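Local coordinates for protein 4-aminobutyrate transaminase (Acinetobacter baumannii, PDB 6WOP) that probably catalyses the pyridoxal-phosphate-dependent transfer of the amino group of 4-aminobutyrate to 2-oxoglutarate, as a class-III aminotransferase, at residues F144-M147 and A148-G151; V205-P208 and V209-E212; T398-A401 and E402-R405; C322-A325 and N326-G329; V281-A284 and E285-D288. All coordinates share one frame; numbering follows the deposited sequence.

Contact 1: F144-M147 and A148-G151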
# COMPACT_ATOMS: atom_id res chain seq x y z
N PHE A 144 -11.63 -5.12 -2.61
CA PHE A 144 -10.53 -4.21 -2.91
C PHE A 144 -9.43 -4.96 -3.63
O PHE A 144 -8.96 -4.51 -4.68
CB PHE A 144 -10.03 -3.56 -1.63
CG PHE A 144 -10.84 -2.38 -1.27
CD1 PHE A 144 -10.56 -1.17 -1.87
CD2 PHE A 144 -11.92 -2.49 -0.37
CE1 PHE A 144 -11.36 -0.03 -1.57
CE2 PHE A 144 -12.68 -1.41 -0.07
CZ PHE A 144 -12.40 -0.14 -0.66
N MET A 145 -9.10 -6.19 -3.18
CA MET A 145 -8.03 -6.86 -3.93
C MET A 145 -8.49 -7.28 -5.32
O MET A 145 -7.71 -7.18 -6.29
CB MET A 145 -7.51 -8.08 -3.17
CG MET A 145 -6.36 -8.82 -3.87
SD MET A 145 -5.06 -7.67 -4.53
CE MET A 145 -3.68 -7.88 -3.47
N THR A 146 -9.72 -7.87 -5.46
CA THR A 146 -10.10 -8.28 -6.80
C THR A 146 -10.45 -7.08 -7.69
O THR A 146 -10.35 -7.19 -8.92
CB THR A 146 -11.26 -9.35 -6.75
OG1 THR A 146 -12.37 -8.87 -5.97
CG2 THR A 146 -10.73 -10.61 -6.01
N MET A 147 -10.82 -5.93 -7.12
CA MET A 147 -10.98 -4.75 -7.97
C MET A 147 -9.63 -4.31 -8.53
O MET A 147 -9.54 -3.86 -9.67
CB MET A 147 -11.55 -3.55 -7.17
CG MET A 147 -13.01 -3.57 -7.05
SD MET A 147 -13.49 -1.93 -6.27
CE MET A 147 -13.12 -2.16 -4.54
N ALA A 148 -8.59 -4.35 -7.69
CA ALA A 148 -7.25 -4.00 -8.18
C ALA A 148 -6.82 -4.96 -9.28
O ALA A 148 -6.25 -4.56 -10.28
CB ALA A 148 -6.23 -4.05 -7.01
N MET A 149 -7.13 -6.23 -9.12
CA MET A 149 -6.80 -7.21 -10.16
C MET A 149 -7.59 -6.99 -11.44
O MET A 149 -7.06 -7.18 -12.55
CB MET A 149 -7.07 -8.63 -9.59
CG MET A 149 -6.06 -8.98 -8.53
SD MET A 149 -6.55 -10.54 -7.63
CE MET A 149 -6.26 -11.74 -8.96
N THR A 150 -8.87 -6.63 -11.30
CA THR A 150 -9.73 -6.32 -12.44
C THR A 150 -9.12 -5.19 -13.26
O THR A 150 -8.74 -4.14 -12.70
CB THR A 150 -11.13 -5.96 -11.90
OG1 THR A 150 -11.71 -7.18 -11.37
CG2 THR A 150 -12.03 -5.32 -13.00
N GLY A 151 -9.08 -5.39 -14.61
CA GLY A 151 -8.34 -4.49 -15.49
C GLY A 151 -9.28 -3.55 -16.20
O GLY A 151 -9.21 -3.35 -17.40
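Thr150 closes helix 144-149 by gripping the carbonyl of Thr146 twice, at the last turn of the short helix in the beta-alpha-beta unit made with strands 131-135 and 167-170. Thr150 N donates to Thr146 O at 2.9 Å, and Thr150 OG1 donates to the same Thr146 O at 2.8 Å. The two donors reach the oxygen from opposite faces of the carbonyl plane, each tilted about 30° from it. With its hydroxyl beside its own backbone N (chi1 -69°), Thr150 can use both groups on one acceptor, while OG1 also receives a bond from His140 N. The preceding turn is regular: Ala148 N binds Phe144 O at 3.0 Å, and Met149 N binds Met145 O, also at 3.0 Å. Carbonyls at the helix end turn to side chains, Met147 O and Thr150 O to Lys157 NZ, and Met149 O to Thr134 OG1 and His169 NE2. Thr146 OG1 pairs with Ser143 OG, and Phe144 N with Glu117 OE1 of the second subunit. All the touching residues are buried, so these bonds pay for polar atoms inside the protein. Among the apolar groups, Met149 SD passes 4.1 Å from Met145 CG. On the other flank the methyl CE of Met147 sits 3.8 Å above the plane of the Phe144 ring, displaced toward its rim.

Contact 2: V205-P208 and V209-E212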
# COMPACT_ATOMS: atom_id res chain seq x y z
N VAL A 205 -2.29 -14.29 -12.94
CA VAL A 205 -3.69 -14.73 -12.91
C VAL A 205 -4.37 -14.28 -14.19
O VAL A 205 -4.35 -13.08 -14.52
CB VAL A 205 -4.44 -14.14 -11.71
CG1 VAL A 205 -5.93 -14.71 -11.72
CG2 VAL A 205 -3.64 -14.46 -10.44
N LEU A 206 -5.03 -15.22 -14.88
CA LEU A 206 -5.70 -14.84 -16.11
C LEU A 206 -6.92 -15.72 -16.36
O LEU A 206 -6.94 -16.91 -16.00
CB LEU A 206 -4.78 -14.93 -17.32
CG LEU A 206 -4.63 -16.30 -17.94
CD1 LEU A 206 -3.93 -16.14 -19.27
CD2 LEU A 206 -3.83 -17.16 -17.04
N GLU A 207 -7.88 -15.15 -17.03
CA GLU A 207 -9.02 -15.93 -17.54
C GLU A 207 -8.60 -16.61 -18.83
O GLU A 207 -8.19 -15.91 -19.78
CB GLU A 207 -10.19 -14.98 -17.79
CG GLU A 207 -10.76 -14.31 -16.54
CD GLU A 207 -11.49 -13.04 -16.90
OE1 GLU A 207 -10.82 -11.95 -16.89
OE2 GLU A 207 -12.71 -13.15 -17.21
N PRO A 208 -8.69 -17.95 -18.94
CA PRO A 208 -8.44 -18.59 -20.26
C PRO A 208 -9.36 -18.05 -21.34
O PRO A 208 -8.99 -18.06 -22.51
CB PRO A 208 -8.72 -20.09 -20.03
CG PRO A 208 -8.87 -20.30 -18.57
CD PRO A 208 -9.08 -18.91 -17.88
N VAL A 209 -10.56 -17.56 -21.00
CA VAL A 209 -11.40 -16.82 -21.94
C VAL A 209 -11.86 -15.57 -21.18
O VAL A 209 -12.70 -15.68 -20.27
CB VAL A 209 -12.63 -17.62 -22.43
CG1 VAL A 209 -13.31 -16.82 -23.49
CG2 VAL A 209 -12.25 -19.04 -23.01
N GLN A 210 -11.35 -14.38 -21.51
CA GLN A 210 -11.78 -13.23 -20.69
C GLN A 210 -13.27 -13.04 -20.85
O GLN A 210 -13.79 -13.14 -21.95
CB GLN A 210 -11.10 -11.94 -21.12
CG GLN A 210 -9.64 -11.94 -20.84
CD GLN A 210 -9.05 -10.55 -21.06
OE1 GLN A 210 -9.26 -9.91 -22.15
NE2 GLN A 210 -8.28 -10.10 -20.08
N GLY A 211 -13.95 -12.78 -19.73
CA GLY A 211 -15.42 -12.79 -19.70
C GLY A 211 -15.98 -11.40 -19.97
O GLY A 211 -16.28 -11.03 -21.11
N GLU A 212 -16.11 -10.60 -18.91
CA GLU A 212 -16.53 -9.22 -19.09
C GLU A 212 -15.66 -8.49 -20.10
O GLU A 212 -16.12 -7.56 -20.75
CB GLU A 212 -16.51 -8.50 -17.74
CG GLU A 212 -17.18 -9.29 -16.59
CD GLU A 212 -18.68 -9.62 -16.82
OE1 GLU A 212 -19.46 -8.73 -17.24
OE2 GLU A 212 -19.07 -10.77 -16.54
O HOH W 1 -8.05 -12.09 -17.64
O HOH W 2 -13.93 -15.17 -17.77
O HOH W 3 -15.08 -11.99 -16.48
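Glu207 reaches forward across the turn with its carboxylate to meet the backbone of Gly211, whose N donates to Glu207 OE2 at 2.8 Å with an N-H...O angle of 149°. The donor comes from above the carboxylate plane, 46° out of it. Glu207 OE2 also lies 3.6 Å from Gln210 CA, and the side chains of Glu207 and Gln210 cross at about a right angle. The extended glutamate chain, with CG beside its backbone N (chi1 -65°), spans the bend made by Pro208 and Val209. Waters and one further backbone group complete the first shell of the carboxylate. Water 1 gives a hydrogen to Glu207 OE1 at 2.9 Å and accepts from Glu207 N and Gln210 NE2, tying both ends of the glutamate to the amide; Phe139 N bonds the same OE1. Water 3 donates to Glu207 OE2 at 2.7 Å and accepts from Glu212 N at 3.0 Å. Water 2 joins OE2 to Val209 O, but its distance from OE2 is doubtfully short.

Further out, Asn216 ND2 and Gly136 O fix the two ends of the Gln210 amide. Glu212 makes a salt bridge to Arg392, reminiscent of the glutamate-arginine pair at the substrate pocket of related class-III aminotransferases. Just beyond strand 201-206, then, the N-H groups of Gly211 and Phe139 and the donating waters would probably favour a negative charge on the buried Glu207 carboxylate and hold its rotation.

Contact 3: T398-A401 and E402-R405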
# COMPACT_ATOMS: atom_id res chain seq x y z
N THR A 398 -28.70 -26.22 -21.81
CA THR A 398 -29.90 -27.05 -21.86
C THR A 398 -31.02 -26.43 -22.72
O THR A 398 -32.14 -26.98 -22.76
CB THR A 398 -30.41 -27.25 -20.43
OG1 THR A 398 -30.57 -25.97 -19.80
CG2 THR A 398 -29.41 -28.06 -19.57
N ILE A 399 -30.79 -25.27 -23.34
CA ILE A 399 -31.89 -24.59 -24.07
C ILE A 399 -32.45 -25.52 -25.16
O ILE A 399 -31.69 -26.20 -25.87
CB ILE A 399 -31.38 -23.23 -24.65
CG1 ILE A 399 -32.56 -22.50 -25.30
CG2 ILE A 399 -30.26 -23.42 -25.69
CD1 ILE A 399 -32.21 -21.06 -25.66
N PRO A 400 -33.77 -25.66 -25.30
CA PRO A 400 -34.30 -26.51 -26.37
C PRO A 400 -33.84 -25.98 -27.72
O PRO A 400 -33.86 -24.78 -27.93
CB PRO A 400 -35.81 -26.38 -26.21
CG PRO A 400 -36.00 -26.06 -24.68
CD PRO A 400 -34.84 -25.08 -24.46
N ALA A 401 -33.51 -26.88 -28.65
CA ALA A 401 -32.93 -26.46 -29.93
C ALA A 401 -33.89 -25.53 -30.68
O ALA A 401 -33.47 -24.56 -31.32
CB ALA A 401 -32.58 -27.70 -30.75
N GLU A 402 -35.21 -25.78 -30.57
CA GLU A 402 -36.19 -24.97 -31.29
C GLU A 402 -36.33 -23.57 -30.70
O GLU A 402 -36.57 -22.61 -31.44
CB GLU A 402 -37.55 -25.68 -31.32
CG GLU A 402 -38.26 -25.78 -29.98
CD GLU A 402 -37.89 -27.04 -29.14
OE1 GLU A 402 -36.89 -27.75 -29.44
OE2 GLU A 402 -38.63 -27.31 -28.17
N GLN A 403 -36.14 -23.42 -29.40
CA GLN A 403 -36.17 -22.11 -28.77
C GLN A 403 -34.86 -21.34 -29.02
O GLN A 403 -34.88 -20.12 -29.25
CB GLN A 403 -36.39 -22.27 -27.27
CG GLN A 403 -36.63 -20.96 -26.56
CD GLN A 403 -36.81 -21.11 -25.04
OE1 GLN A 403 -36.08 -21.84 -24.38
NE2 GLN A 403 -37.72 -20.36 -24.50
N PHE A 404 -33.73 -22.05 -29.04
CA PHE A 404 -32.47 -21.44 -29.45
C PHE A 404 -32.58 -20.88 -30.87
O PHE A 404 -32.15 -19.74 -31.15
CB PHE A 404 -31.37 -22.50 -29.36
CG PHE A 404 -29.95 -22.02 -29.72
CD1 PHE A 404 -29.23 -21.18 -28.86
CD2 PHE A 404 -29.30 -22.56 -30.84
CE1 PHE A 404 -27.93 -20.84 -29.13
CE2 PHE A 404 -27.98 -22.21 -31.11
CZ PHE A 404 -27.32 -21.36 -30.26
N ARG A 405 -33.20 -21.64 -31.77
CA ARG A 405 -33.36 -21.22 -33.15
C ARG A 405 -34.19 -19.95 -33.22
O ARG A 405 -33.87 -19.03 -33.99
CB ARG A 405 -34.02 -22.33 -33.98
CG ARG A 405 -33.38 -23.70 -33.80
CD ARG A 405 -32.77 -24.20 -35.10
NE ARG A 405 -31.97 -25.40 -34.89
CZ ARG A 405 -32.48 -26.63 -34.77
NH1 ARG A 405 -33.79 -26.81 -34.83
NH2 ARG A 405 -31.67 -27.66 -34.59
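Ile399 packs against Phe404 where the loop enters helix 401-416, with Pro400 at the N-cap position. On this buried flank Ile399 CD1 lies 3.8 Å from Phe404 CA, and Ile399 CG2 approaches Phe404 CB at 3.9 Å, the two side chains crossing at about a right angle. Gln403 runs alongside Pro400, its OE1 3.5 Å from Pro400 CD, while its NE2 bonds Thr35. The backbone is fixed here too: Phe404 N donates to Pro400 O at 2.9 Å, almost straight (170°), and Gln403 N adds a weak bond to the same oxygen. Beneath, Phe404 meets Tyr395 edge-to-face and rests on Leu328 and Leu332 of helix 321-342.

The outer side is looser. Glu402, its CG between backbone N and carbonyl carbon (chi1 69°), folds back until OE2 is 3.6 Å from Pro400 CB. Arg405 forms a salt bridge through NE with Glu331, but the placement of its side chain beside Ala401 is doubtful. A negative Glu402 carboxylate, its oxygens resting against Pro400 CB beside the first turn, would probably be favoured by the helix N-terminus.

Contact 4: C322-A325 and N326-G329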
# COMPACT_ATOMS: atom_id res chain seq x y z
N CYS A 322 -21.22 -30.69 -22.49
CA CYS A 322 -20.05 -30.25 -23.25
C CYS A 322 -20.30 -30.39 -24.76
O CYS A 322 -20.07 -29.44 -25.52
CB CYS A 322 -18.80 -31.05 -22.85
SG CYS A 322 -17.96 -30.31 -21.37
N ASP A 323 -20.82 -31.54 -25.19
CA ASP A 323 -21.14 -31.71 -26.60
C ASP A 323 -22.21 -30.72 -27.06
O ASP A 323 -22.11 -30.16 -28.16
CB ASP A 323 -21.63 -33.13 -26.88
CG ASP A 323 -20.53 -34.17 -26.84
OD1 ASP A 323 -19.34 -33.86 -27.04
OD2 ASP A 323 -20.89 -35.32 -26.60
N ARG A 324 -23.26 -30.51 -26.25
CA ARG A 324 -24.27 -29.52 -26.62
C ARG A 324 -23.67 -28.13 -26.75
O ARG A 324 -24.07 -27.36 -27.64
CB ARG A 324 -25.42 -29.51 -25.62
CG ARG A 324 -26.38 -30.66 -25.85
CD ARG A 324 -27.84 -30.29 -25.68
NE ARG A 324 -28.43 -29.70 -26.89
CZ ARG A 324 -29.20 -28.60 -26.89
NH1 ARG A 324 -29.47 -27.95 -25.70
NH2 ARG A 324 -29.65 -28.13 -28.08
N ALA A 325 -22.72 -27.78 -25.86
CA ALA A 325 -22.05 -26.47 -25.97
C ALA A 325 -21.38 -26.33 -27.32
O ALA A 325 -21.44 -25.26 -27.96
CB ALA A 325 -21.02 -26.31 -24.85
N ASN A 326 -20.70 -27.38 -27.78
CA ASN A 326 -20.04 -27.27 -29.08
C ASN A 326 -21.06 -27.15 -30.21
O ASN A 326 -20.88 -26.35 -31.15
CB ASN A 326 -19.11 -28.45 -29.30
CG ASN A 326 -17.88 -28.34 -28.43
OD1 ASN A 326 -17.41 -27.24 -28.16
ND2 ASN A 326 -17.36 -29.47 -27.96
N GLU A 327 -22.14 -27.95 -30.15
CA GLU A 327 -23.18 -27.93 -31.19
C GLU A 327 -23.92 -26.60 -31.24
O GLU A 327 -24.15 -26.05 -32.32
CB GLU A 327 -24.20 -29.06 -30.97
CG GLU A 327 -23.63 -30.41 -31.17
CD GLU A 327 -24.42 -31.54 -30.48
OE1 GLU A 327 -25.57 -31.33 -29.95
OE2 GLU A 327 -23.82 -32.65 -30.45
N LEU A 328 -24.39 -26.12 -30.09
CA LEU A 328 -25.06 -24.82 -30.08
C LEU A 328 -24.08 -23.71 -30.51
O LEU A 328 -24.45 -22.80 -31.26
CB LEU A 328 -25.62 -24.54 -28.68
CG LEU A 328 -26.80 -25.38 -28.14
CD1 LEU A 328 -26.89 -25.19 -26.65
CD2 LEU A 328 -28.09 -24.95 -28.75
N GLY A 329 -22.85 -23.71 -29.98
CA GLY A 329 -21.93 -22.67 -30.40
C GLY A 329 -21.69 -22.68 -31.89
O GLY A 329 -21.60 -21.62 -32.53
O HOH W 4 -18.34 -32.25 -28.92
O HOH W 5 -27.59 -29.53 -29.64
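Asn326, Glu327, Leu328 and Gly329 each donate their backbone N to the carbonyl four residues back, in regular alpha-helical fashion. The shortest of these bonds is Leu328 N to Arg324 O at 2.8 Å. The longest is Asn326 N to Cys322 O at 3.1 Å. The side chain of Arg324, bent at chi2 and chi3 (84°), curls along the helix so that its guanidinium crosses Leu328. Leu328 CD1 stands 3.8 Å above the guanidinium plane, toward its rim, and Leu328 CD2 is 3.6 Å from Arg324 NH2. The polar end is held from outside by Ile399 O, bonded to Arg324 NH1.

Glu327 and Arg324 approach without a salt bridge: water 5 fills the step, accepting from Arg324 NE at 2.9 Å and donating to Glu327 OE1 at 2.7 Å. One residue earlier, water 4 bridges Asp323 and Asn326 in the same way, donating to Asp323 OD1 at 2.7 Å and accepting from Asn326 ND2 at 3.1 Å. Ala325 O, besides Gly329 N, accepts from Ser355 OG. Leu328 and Ala325 face the core while Asp323 and Glu327 face solvent, the pattern of an amphipathic helix, here the start of helix 321-342 lying beside helix 401-416.

Contact 5: V281-A284 and E285-D288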
# COMPACT_ATOMS: atom_id res chain seq x y z
N VAL A 281 -9.47 -25.18 -6.81
CA VAL A 281 -8.85 -26.51 -6.87
C VAL A 281 -7.40 -26.30 -7.29
O VAL A 281 -7.12 -25.37 -8.05
CB VAL A 281 -9.62 -27.45 -7.82
CG1 VAL A 281 -9.73 -26.87 -9.28
CG2 VAL A 281 -9.01 -28.89 -7.80
N GLY A 282 -6.49 -27.14 -6.80
CA GLY A 282 -5.13 -26.98 -7.29
C GLY A 282 -4.18 -28.03 -6.77
O GLY A 282 -4.57 -28.96 -6.08
N ARG A 283 -2.89 -27.82 -7.05
CA ARG A 283 -1.89 -28.80 -6.63
C ARG A 283 -1.96 -28.95 -5.12
O ARG A 283 -2.05 -27.96 -4.40
CB ARG A 283 -0.48 -28.37 -7.08
CG ARG A 283 -0.31 -28.22 -8.60
CD ARG A 283 1.02 -27.44 -8.91
NE ARG A 283 2.07 -27.95 -8.08
CZ ARG A 283 3.10 -27.23 -7.65
NH1 ARG A 283 3.23 -25.95 -8.03
NH2 ARG A 283 4.00 -27.81 -6.87
N ALA A 284 -1.98 -30.19 -4.64
CA ALA A 284 -2.17 -30.41 -3.19
C ALA A 284 -1.18 -29.61 -2.34
O ALA A 284 -1.54 -29.07 -1.28
CB ALA A 284 -2.00 -31.90 -2.86
N GLU A 285 0.11 -29.61 -2.71
CA GLU A 285 1.10 -29.00 -1.83
C GLU A 285 0.98 -27.49 -1.86
O GLU A 285 1.29 -26.82 -0.86
CB GLU A 285 2.53 -29.44 -2.19
CG GLU A 285 3.03 -28.91 -3.52
CD GLU A 285 4.52 -29.29 -3.75
OE1 GLU A 285 5.23 -28.64 -4.56
OE2 GLU A 285 4.98 -30.23 -3.08
N VAL A 286 0.40 -26.96 -2.93
CA VAL A 286 0.12 -25.51 -2.96
C VAL A 286 -1.09 -25.19 -2.09
O VAL A 286 -1.05 -24.29 -1.24
CB VAL A 286 -0.08 -25.04 -4.42
CG1 VAL A 286 -0.57 -23.56 -4.50
CG2 VAL A 286 1.18 -25.29 -5.21
N MET A 287 -2.18 -25.96 -2.26
CA MET A 287 -3.38 -25.76 -1.46
C MET A 287 -3.13 -25.94 0.03
O MET A 287 -3.79 -25.28 0.84
CB MET A 287 -4.48 -26.74 -1.90
CG MET A 287 -4.90 -26.57 -3.38
SD MET A 287 -5.86 -25.06 -3.63
CE MET A 287 -7.39 -25.47 -2.68
N ASP A 288 -2.22 -26.82 0.42
CA ASP A 288 -1.95 -27.07 1.83
C ASP A 288 -1.05 -26.01 2.47
O ASP A 288 -0.67 -26.18 3.64
CB ASP A 288 -1.27 -28.44 2.04
CG ASP A 288 -2.28 -29.55 2.20
OD1 ASP A 288 -3.41 -29.25 2.66
OD2 ASP A 288 -1.96 -30.70 1.84
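Val281 and Gly282 lie under Met287 where strand 278-283 runs straight into the one-turn helix 284-287, a tight strand-to-helix junction with Arg283 at the N-cap position. The sulfur of Met287 passes 4.2 Å from Val281 C, brought there by the bend at chi2. Gly282 offers a bare backbone surface: Met287 CG, set beside its own backbone N (chi1 -61°), lies 3.6 Å from Gly282 O.

Arg283 contributes both its carbonyl and its guanidinium. Its carbonyl O receives Met287 N at 2.9 Å, nearly straight (175°), and a weak bond from Val286 N. Its side chain meets Glu285 in a salt bridge, Arg283 NH2 to Glu285 OE1 at 2.7 Å; the oxygen comes at the guanidinium edge near its plane, the two flat groups being turned 51° apart. Val286 CG2 covers one guanidinium face, 3.5 Å above the plane and off toward the rim. Further partners are Asp263 for Arg283 NH1 and Tyr126 for Glu285 OE1. Last in the segment, Ala284 O accepts from Asp288 N at 2.9 Å. Asp288 ties this far end to Lys105 through OD2, its carbonyl O meets Arg18 of the second subunit, and its CB lies 3.4 Å from Ala284 O.

How the contacts relate
The contacts fall into two neighbouring pairs and one more distant site. Contacts 3 and 4, with centres about 12 Å apart, interlock: Ile399 O lies 2.8 Å from Arg324 NH1, a probable hydrogen bond, and Phe404 CZ packs 3.4 Å from Leu328 O. Contacts 1 and 2 meet at Met149 CE and Val205 CG2, 4.1 Å apart. Contact 2, its centre about 8 Å from that of the chain, takes in the end of strand 201-206 and the turn beyond it, in the sheet to which contact 5 also belongs, probably near the cofactor pocket of this fold. Contacts 1 and 5 both reach the second subunit, with centres about 23 Å apart. In contact 1 the side chain of Thr146 is about 5 Å from a bound tartrate, probably from crystallisation.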